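Local coordinates for protein trichomaglin (Trichosanthes lepiniana, PDB 1SGL) that probably cleaves RNA as an S-like ribonuclease of the T2 family, at residues 74-79 and 119-124; 86-90 and 100-104; 141-145 and 203-207. All blocks are in the same frame, centred on the assembly; numbering follows the deposited sequence.

In the fold
Interactions 1 and 2 are neighbours, with centres about 16 Å apart. Interaction 1 brings helix 72-78 against helix 116-129; interaction 2, nested along the chain inside the loop that interaction 1 closes, sets the strand 87-88 region against helix 97-106. Tyr119 and Phe120 touch Gln101 and Tyr102, so helix 116-129, which also packs on strand 40-47, joins the two contacts. A sulfate sits between helix 97-106 and His43 of strand 40-47, probably marking the phosphate-binding region. Interaction 3 comes later in the chain, about 29 Å from interaction 2, centre to centre, across the chain's centre; it is structural, tying the C-terminal segment to the loop after helix 132-139.

Interaction 1 (74-79 and 119-124); sequences KLVEYW and YFKKTL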
loop_
_atom_site.group_PDB
_atom_site.type_symbol
_atom_site.label_atom_id
_atom_site.label_comp_id
_atom_site.label_asym_id
_atom_site.label_seq_id
_atom_site.Cartn_x
_atom_site.Cartn_y
_atom_site.Cartn_z
ATOM N N LYS A 74 5.712 13.953 -1.827
ATOM C CA LYS A 74 4.586 13.091 -1.519
ATOM C C LYS A 74 4.996 11.626 -1.395
ATOM O O LYS A 74 4.479 10.916 -0.542
ATOM C CB LYS A 74 3.497 13.281 -2.576
ATOM C CG LYS A 74 2.998 14.725 -2.622
ATOM C CD LYS A 74 1.999 14.987 -3.750
ATOM C CE LYS A 74 0.651 14.361 -3.457
ATOM N NZ LYS A 74 -0.389 14.886 -4.382
ATOM N N LEU A 75 5.936 11.177 -2.224
ATOM C CA LEU A 75 6.381 9.787 -2.154
ATOM C C LEU A 75 7.109 9.495 -0.848
ATOM O O LEU A 75 6.907 8.449 -0.245
ATOM C CB LEU A 75 7.298 9.434 -3.333
ATOM C CG LEU A 75 6.637 9.371 -4.716
ATOM C CD1 LEU A 75 7.668 8.957 -5.766
ATOM C CD2 LEU A 75 5.490 8.375 -4.682
ATOM N N VAL A 76 7.961 10.420 -0.418
ATOM C CA VAL A 76 8.715 10.240 0.817
ATOM C C VAL A 76 7.782 10.176 2.023
ATOM O O VAL A 76 8.015 9.425 2.965
ATOM C CB VAL A 76 9.730 11.390 1.012
ATOM C CG1 VAL A 76 10.274 11.385 2.434
ATOM C CG2 VAL A 76 10.875 11.235 0.017
ATOM N N GLU A 77 6.709 10.950 1.980
ATOM C CA GLU A 77 5.775 10.964 3.088
ATOM C C GLU A 77 4.744 9.831 3.034
ATOM O O GLU A 77 4.469 9.189 4.045
ATOM C CB GLU A 77 5.039 12.303 3.134
ATOM C CG GLU A 77 4.512 12.646 4.519
ATOM C CD GLU A 77 3.312 13.567 4.476
ATOM O OE1 GLU A 77 3.345 14.571 3.723
ATOM O OE2 GLU A 77 2.337 13.283 5.205
ATOM N N TYR A 78 4.188 9.575 1.855
ATOM C CA TYR A 78 3.153 8.551 1.729
ATOM C C TYR A 78 3.554 7.195 1.170
ATOM O O TYR A 78 2.783 6.239 1.255
ATOM C CB TYR A 78 2.004 9.112 0.897
ATOM C CG TYR A 78 1.385 10.336 1.513
ATOM C CD1 TYR A 78 1.380 11.551 0.838
ATOM C CD2 TYR A 78 0.797 10.278 2.773
ATOM C CE1 TYR A 78 0.802 12.683 1.397
ATOM C CE2 TYR A 78 0.217 11.405 3.345
ATOM C CZ TYR A 78 0.224 12.604 2.648
ATOM O OH TYR A 78 -0.349 13.726 3.206
ATOM N N TRP A 79 4.757 7.100 0.615
ATOM C CA TRP A 79 5.218 5.851 0.025
ATOM C C TRP A 79 6.621 5.482 0.521
ATOM O O TRP A 79 7.486 5.128 -0.272
ATOM C CB TRP A 79 5.219 6.006 -1.496
ATOM C CG TRP A 79 5.155 4.735 -2.285
ATOM C CD1 TRP A 79 5.714 3.533 -1.964
ATOM C CD2 TRP A 79 4.584 4.577 -3.583
ATOM N NE1 TRP A 79 5.532 2.635 -2.988
ATOM C CE2 TRP A 79 4.840 3.252 -3.996
ATOM C CE3 TRP A 79 3.881 5.430 -4.442
ATOM C CZ2 TRP A 79 4.416 2.760 -5.231
ATOM C CZ3 TRP A 79 3.463 4.944 -5.663
ATOM C CH2 TRP A 79 3.730 3.620 -6.048
ATOM N N TYR A 119 2.007 6.338 -13.659
ATOM C CA TYR A 119 1.901 5.303 -12.642
ATOM C C TYR A 119 1.895 5.928 -11.242
ATOM O O TYR A 119 1.001 5.662 -10.443
ATOM C CB TYR A 119 3.059 4.316 -12.763
ATOM C CG TYR A 119 3.044 3.222 -11.718
ATOM C CD1 TYR A 119 2.037 2.249 -11.700
ATOM C CD2 TYR A 119 4.043 3.156 -10.747
ATOM C CE1 TYR A 119 2.034 1.234 -10.732
ATOM C CE2 TYR A 119 4.052 2.160 -9.788
ATOM C CZ TYR A 119 3.051 1.199 -9.780
ATOM O OH TYR A 119 3.093 0.210 -8.820
ATOM N N PHE A 120 2.886 6.764 -10.951
ATOM C CA PHE A 120 2.949 7.405 -9.643
ATOM C C PHE A 120 1.826 8.409 -9.457
ATOM O O PHE A 120 1.259 8.518 -8.373
ATOM C CB PHE A 120 4.310 8.074 -9.443
ATOM C CG PHE A 120 5.438 7.099 -9.400
ATOM C CD1 PHE A 120 5.503 6.143 -8.391
ATOM C CD2 PHE A 120 6.397 7.077 -10.404
ATOM C CE1 PHE A 120 6.502 5.172 -8.385
ATOM C CE2 PHE A 120 7.404 6.108 -10.409
ATOM C CZ PHE A 120 7.454 5.155 -9.400
ATOM N N LYS A 121 1.500 9.135 -10.520
ATOM C CA LYS A 121 0.428 10.116 -10.456
ATOM C C LYS A 121 -0.895 9.438 -10.108
ATOM O O LYS A 121 -1.616 9.889 -9.223
ATOM C CB LYS A 121 0.280 10.825 -11.794
ATOM C CG LYS A 121 -0.863 11.812 -11.836
ATOM C CD LYS A 121 -0.962 12.451 -13.212
ATOM C CE LYS A 121 -2.067 13.494 -13.258
ATOM N NZ LYS A 121 -2.156 14.140 -14.598
ATOM N N LYS A 122 -1.210 8.356 -10.812
ATOM C CA LYS A 122 -2.457 7.634 -10.575
ATOM C C LYS A 122 -2.498 6.981 -9.200
ATOM O O LYS A 122 -3.518 7.011 -8.517
ATOM C CB LYS A 122 -2.666 6.550 -11.629
ATOM C CG LYS A 122 -4.121 6.379 -12.001
ATOM C CD LYS A 122 -4.578 7.602 -12.788
ATOM C CE LYS A 122 -6.086 7.740 -12.800
ATOM N NZ LYS A 122 -6.607 8.015 -11.433
ATOM N N THR A 123 -1.391 6.372 -8.803
ATOM C CA THR A 123 -1.342 5.717 -7.511
ATOM C C THR A 123 -1.563 6.721 -6.378
ATOM O O THR A 123 -2.310 6.451 -5.442
ATOM C CB THR A 123 -0.006 4.985 -7.320
ATOM O OG1 THR A 123 0.128 3.972 -8.332
ATOM C CG2 THR A 123 0.049 4.331 -5.941
ATOM N N LEU A 124 -0.929 7.886 -6.473
ATOM C CA LEU A 124 -1.084 8.916 -5.447
ATOM C C LEU A 124 -2.495 9.512 -5.444
ATOM O O LEU A 124 -3.060 9.783 -4.380
ATOM C CB LEU A 124 -0.044 10.022 -5.650
ATOM C CG LEU A 124 1.379 9.614 -5.248
ATOM C CD1 LEU A 124 2.375 10.677 -5.683
ATOM C CD2 LEU A 124 1.438 9.416 -3.735
#
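The six-membered ring of Trp79 receives the edge of Phe120 on its face in an offset edge-to-face pair, planes 63° apart and centroids 5.5 Å from each other. The closest atoms of that pair are Trp79 CZ3 and Phe120 CD1, at 3.6 Å. At the edge of the indole, near its plane, Tyr119 CE2 meets Trp79 CH2 at 4.0 Å. One face of the Phe120 ring carries Tyr119 CD2, and OG1 of Thr123 sits over the centre of the Tyr119 ring. Thr123 reaches the indole obliquely, its CG2 3.5 Å from Trp79 CZ3. CG2 can do this because it stands anti to the backbone N, while OG1 (chi1 -61°) turns back along the helix and gives a 2.8 Å hydrogen bond to Tyr119 O. That carbonyl also accepts from Thr123 N, on the other face of its plane. An alanine here removes CG2 and OG1, which would probably open a gap beside the indole at CZ3 and leave Tyr119 O with the backbone N alone. Nearer the start of helix 72-78, Leu75 CD2 lies 4.0 Å from Leu124 CD1, the two side chains crossing at about a right angle. Trp98 of helix 97-106 meets Trp79 edge-to-face, and Tyr119 OH bonds Leu45 O on strand 40-47. The axes of the two short helical segments come no nearer than 11.9 Å, and Trp79, the first residue to leave the helical conformation, sends its ring across. No hydrogen bond joins the two segments, so this buried contact holds by shape and apolar packing.

Interaction 2 (86-90 and 100-104); sequences LEQSC and QQYEK. With SO4 (sulfate ion), chain B.
Gln100 and Glu103, which grip segment 86-90, sit on helix 97-106, the helix that carries the second conserved active-site segment of the T2 ribonucleases and here holds a sulfate, probably from the crystallisation liquor. Gln100 NE2 gives a nearly straight bond (166°) to Gln88 O, 3.2 Å away and in the plane of its amide. The other end of that amide, Gln100 OE1, accepts from Gln101 NE2 at 2.9 Å, the donor lying above the carbonyl plane. Gln101 NE2 also reaches sulfate O2 at 3.2 Å, so Gln100 probably steadies Gln101 as a second-shell residue. Lys104, its chain extended, brings NZ to sulfate O1 in a weak bond, and His43 and His105 complete the site. Further along, Ser89 OG donates to Glu103 OE1 at 2.7 Å, nearly along the C-O axis, while OE2 takes the backbone N of Phe63; both carboxylate oxygens are thereby held. Cys90 SG, in its disulfide with Cys57, packs 3.7 Å from Glu103 CB. A glutamine, two histidines and a lysine round an anion are consistent with the phosphate-binding site of the T2 fold, built in part on its second active-site segment.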
loop_
_atom_site.group_PDB
_atom_site.type_symbol
_atom_site.label_atom_id
_atom_site.label_comp_id
_atom_site.label_asym_id
_atom_site.label_seq_id
_atom_site.Cartn_x
_atom_site.Cartn_y
_atom_site.Cartn_z
ATOM N N LEU A 86 18.048 -2.405 -0.444
ATOM C CA LEU A 86 17.378 -2.140 -1.712
ATOM C C LEU A 86 16.494 -3.352 -1.998
ATOM O O LEU A 86 16.734 -4.442 -1.477
ATOM C CB LEU A 86 18.391 -1.944 -2.845
ATOM C CG LEU A 86 19.237 -0.667 -2.815
ATOM C CD1 LEU A 86 20.229 -0.689 -3.969
ATOM C CD2 LEU A 86 18.340 0.558 -2.910
ATOM N N GLU A 87 15.475 -3.160 -2.822
ATOM C CA GLU A 87 14.548 -4.237 -3.139
ATOM C C GLU A 87 14.966 -5.015 -4.384
ATOM O O GLU A 87 15.418 -4.440 -5.376
ATOM C CB GLU A 87 13.139 -3.665 -3.336
ATOM C CG GLU A 87 12.703 -2.672 -2.258
ATOM C CD GLU A 87 11.640 -3.229 -1.325
ATOM O OE1 GLU A 87 11.210 -2.500 -0.406
ATOM O OE2 GLU A 87 11.232 -4.393 -1.511
ATOM N N GLN A 88 14.809 -6.332 -4.317
ATOM C CA GLN A 88 15.131 -7.199 -5.441
ATOM C C GLN A 88 14.127 -6.861 -6.543
ATOM O O GLN A 88 12.916 -7.001 -6.351
ATOM C CB GLN A 88 14.988 -8.666 -5.023
ATOM C CG GLN A 88 15.320 -9.656 -6.123
ATOM C CD GLN A 88 16.785 -9.622 -6.519
ATOM O OE1 GLN A 88 17.170 -10.170 -7.555
ATOM N NE2 GLN A 88 17.612 -8.986 -5.690
ATOM N N SER A 89 14.622 -6.408 -7.689
ATOM C CA SER A 89 13.740 -6.037 -8.788
ATOM C C SER A 89 13.954 -6.909 -10.027
ATOM O O SER A 89 14.465 -8.026 -9.931
ATOM C CB SER A 89 13.944 -4.557 -9.133
ATOM O OG SER A 89 12.952 -4.087 -10.027
ATOM N N CYS A 90 13.557 -6.394 -11.188
ATOM C CA CYS A 90 13.688 -7.125 -12.444
ATOM C C CYS A 90 15.148 -7.253 -12.894
ATOM O O CYS A 90 15.930 -6.309 -12.769
ATOM C CB CYS A 90 12.874 -6.424 -13.541
ATOM S SG CYS A 90 11.124 -6.101 -13.123
ATOM N N GLN A 100 11.123 -0.708 -7.908
ATOM C CA GLN A 100 10.722 -2.100 -7.969
ATOM C C GLN A 100 9.235 -2.242 -8.299
ATOM O O GLN A 100 8.861 -3.062 -9.143
ATOM C CB GLN A 100 10.998 -2.800 -6.647
ATOM C CG GLN A 100 10.504 -4.233 -6.637
ATOM C CD GLN A 100 9.918 -4.629 -5.307
ATOM O OE1 GLN A 100 9.058 -3.932 -4.772
ATOM N NE2 GLN A 100 10.377 -5.748 -4.761
ATOM N N GLN A 101 8.392 -1.447 -7.636
ATOM C CA GLN A 101 6.953 -1.512 -7.879
ATOM C C GLN A 101 6.628 -1.141 -9.308
ATOM O O GLN A 101 5.801 -1.790 -9.954
ATOM C CB GLN A 101 6.191 -0.593 -6.923
ATOM C CG GLN A 101 6.147 -1.118 -5.505
ATOM C CD GLN A 101 5.455 -2.464 -5.422
ATOM O OE1 GLN A 101 4.300 -2.597 -5.803
ATOM N NE2 GLN A 101 6.165 -3.469 -4.928
ATOM N N TYR A 102 7.284 -0.101 -9.811
ATOM C CA TYR A 102 7.039 0.321 -11.181
ATOM C C TYR A 102 7.459 -0.725 -12.217
ATOM O O TYR A 102 6.696 -1.042 -13.128
ATOM C CB TYR A 102 7.769 1.619 -11.506
ATOM C CG TYR A 102 7.637 1.948 -12.973
ATOM C CD1 TYR A 102 6.401 2.308 -13.505
ATOM C CD2 TYR A 102 8.720 1.801 -13.850
ATOM C CE1 TYR A 102 6.237 2.510 -14.867
ATOM C CE2 TYR A 102 8.562 1.997 -15.223
ATOM C CZ TYR A 102 7.314 2.351 -15.721
ATOM O OH TYR A 102 7.119 2.546 -17.070
ATOM N N GLU A 103 8.677 -1.244 -12.088
ATOM C CA GLU A 103 9.183 -2.227 -13.039
ATOM C C GLU A 103 8.452 -3.573 -12.955
ATOM O O GLU A 103 8.074 -4.154 -13.969
ATOM C CB GLU A 103 10.679 -2.455 -12.824
ATOM C CG GLU A 103 11.563 -1.229 -13.032
ATOM C CD GLU A 103 13.050 -1.574 -12.976
ATOM O OE1 GLU A 103 13.451 -2.372 -12.096
ATOM O OE2 GLU A 103 13.824 -1.046 -13.804
ATOM N N LYS A 104 8.257 -4.061 -11.741
ATOM C CA LYS A 104 7.602 -5.343 -11.547
ATOM C C LYS A 104 6.100 -5.349 -11.852
ATOM O O LYS A 104 5.577 -6.342 -12.365
ATOM C CB LYS A 104 7.841 -5.824 -10.114
ATOM C CG LYS A 104 7.497 -7.280 -9.875
ATOM C CD LYS A 104 7.791 -7.681 -8.439
ATOM C CE LYS A 104 7.386 -9.122 -8.178
ATOM N NZ LYS A 104 7.566 -9.486 -6.741
HETATM S S SO4 B . 5.369 -7.057 -4.234
HETATM O O1 SO4 B . 5.726 -8.481 -4.099
HETATM O O2 SO4 B . 5.824 -6.571 -5.549
HETATM O O3 SO4 B . 6.031 -6.289 -3.168
HETATM O O4 SO4 B . 3.906 -6.886 -4.118
#

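Interaction 3 (141-145 and 203-207); sequences IVASN and SLPEI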
loop_
_atom_site.group_PDB
_atom_site.type_symbol
_atom_site.label_atom_id
_atom_site.label_comp_id
_atom_site.label_asym_id
_atom_site.label_seq_id
_atom_site.Cartn_x
_atom_site.Cartn_y
_atom_site.Cartn_z
ATOM N N ILE A 141 -11.165 5.380 14.913
ATOM C CA ILE A 141 -10.270 4.234 14.920
ATOM C C ILE A 141 -8.863 4.796 14.704
ATOM O O ILE A 141 -8.515 5.253 13.611
ATOM C CB ILE A 141 -10.654 3.233 13.810
ATOM C CG1 ILE A 141 -12.084 2.731 14.056
ATOM C CG2 ILE A 141 -9.685 2.044 13.804
ATOM C CD1 ILE A 141 -12.584 1.743 13.029
ATOM N N VAL A 142 -8.063 4.786 15.762
ATOM C CA VAL A 142 -6.714 5.327 15.691
ATOM C C VAL A 142 -5.667 4.384 16.270
ATOM O O VAL A 142 -5.988 3.492 17.051
ATOM C CB VAL A 142 -6.640 6.666 16.440
ATOM C CG1 VAL A 142 -7.591 7.670 15.798
ATOM C CG2 VAL A 142 -7.019 6.462 17.893
ATOM N N ALA A 143 -4.414 4.598 15.879
ATOM C CA ALA A 143 -3.307 3.773 16.348
ATOM C C ALA A 143 -3.314 3.718 17.869
ATOM O O ALA A 143 -3.508 4.731 18.532
ATOM C CB ALA A 143 -1.980 4.339 15.845
ATOM N N SER A 144 -3.092 2.530 18.414
ATOM C CA SER A 144 -3.101 2.336 19.854
ATOM C C SER A 144 -2.424 1.028 20.228
ATOM O O SER A 144 -2.606 0.012 19.562
ATOM C CB SER A 144 -4.544 2.319 20.362
ATOM O OG SER A 144 -4.603 1.878 21.706
ATOM N N ASN A 145 -1.652 1.053 21.307
ATOM C CA ASN A 145 -0.956 -0.141 21.762
ATOM C C ASN A 145 -1.717 -0.828 22.891
ATOM O O ASN A 145 -1.393 -1.952 23.272
ATOM C CB ASN A 145 0.453 0.224 22.234
ATOM C CG ASN A 145 1.280 0.874 21.142
ATOM O OD1 ASN A 145 1.310 0.398 20.010
ATOM N ND2 ASN A 145 1.961 1.960 21.476
ATOM N N SER A 203 -5.457 -5.328 16.261
ATOM C CA SER A 203 -4.759 -4.202 16.840
ATOM C C SER A 203 -4.054 -3.389 15.771
ATOM O O SER A 203 -3.586 -3.924 14.767
ATOM C CB SER A 203 -3.762 -4.685 17.898
ATOM O OG SER A 203 -2.789 -5.535 17.334
ATOM N N LEU A 204 -4.021 -2.080 15.998
ATOM C CA LEU A 204 -3.388 -1.115 15.115
ATOM C C LEU A 204 -2.330 -0.448 15.980
ATOM O O LEU A 204 -2.532 0.650 16.491
ATOM C CB LEU A 204 -4.413 -0.077 14.642
ATOM C CG LEU A 204 -5.504 -0.566 13.679
ATOM C CD1 LEU A 204 -6.624 0.463 13.577
ATOM C CD2 LEU A 204 -4.897 -0.814 12.314
ATOM N N PRO A 205 -1.186 -1.117 16.170
ATOM C CA PRO A 205 -0.110 -0.560 16.995
ATOM C C PRO A 205 0.533 0.700 16.425
ATOM O O PRO A 205 0.536 0.924 15.209
ATOM C CB PRO A 205 0.877 -1.720 17.097
ATOM C CG PRO A 205 0.712 -2.411 15.773
ATOM C CD PRO A 205 -0.792 -2.415 15.588
ATOM N N GLU A 206 1.071 1.526 17.317
ATOM C CA GLU A 206 1.737 2.748 16.893
ATOM C C GLU A 206 3.167 2.378 16.529
ATOM O O GLU A 206 3.656 1.306 16.898
ATOM C CB GLU A 206 1.771 3.766 18.031
ATOM C CG GLU A 206 0.444 3.998 18.727
ATOM C CD GLU A 206 0.604 4.843 19.979
ATOM O OE1 GLU A 206 0.800 6.070 19.852
ATOM O OE2 GLU A 206 0.553 4.278 21.091
ATOM N N ILE A 207 3.835 3.260 15.798
ATOM C CA ILE A 207 5.221 3.021 15.431
ATOM C C ILE A 207 6.020 3.056 16.728
ATOM O O ILE A 207 5.852 3.963 17.538
ATOM C CB ILE A 207 5.742 4.108 14.483
ATOM C CG1 ILE A 207 5.053 3.980 13.123
ATOM C CG2 ILE A 207 7.251 3.995 14.340
ATOM C CD1 ILE A 207 5.328 5.138 12.181
HETATM O O HOH W 1 -4.714 -1.370 18.283
HETATM O O HOH W 2 4.487 3.242 20.570
#
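Ser144 and Leu204 meet through their backbones: Ser144 N donates to Leu204 O at 2.7 Å and 167°, and the same oxygen has Ala143 CA 3.2 Å away in a CA-H...O contact. Leu204 O is thus approached by two successive residues of the other loop. A water donates to Ser144 O at 2.8 Å; its further link to Leu204 N is doubtful, being too short for a normal hydrogen bond.

Among the side-chain bonds, the amide of Asn145 does the work. Its OD1 accepts from Glu206 N at 2.9 Å, with the donor tilted 31° from the carbonyl plane, and packs against Pro205 CB. With CG anti to its own carbonyl carbon (chi1 -59°), Asn145 swings the amide over to that NH. ND2 lies close to Glu206 OE2, but the angle is too poor for a hydrogen bond; ND2 gives one instead to a second water, which makes a weak bond on to Ile207 O.

In the fold, the two loops flank a small antiparallel sheet: segment 141-145 leads from helix 132-139 toward strand 148-150. The partner of that strand is strand 201-203, from which segment 203-207 runs on toward the C-terminus. Pro205 O bonds Trp14 NE1 on strand 7-14 of the larger sheet, and Ser144 OG is held by Ser146 N and Lys147 N.

The apolar contacts are few. Ile141 CG2 presses on Leu204 CD1 at 3.5 Å, tighter than usual, and both side chains also touch Ile154 of helix 151-162. Ala143 CB rests 3.8 Å from Glu206 CG.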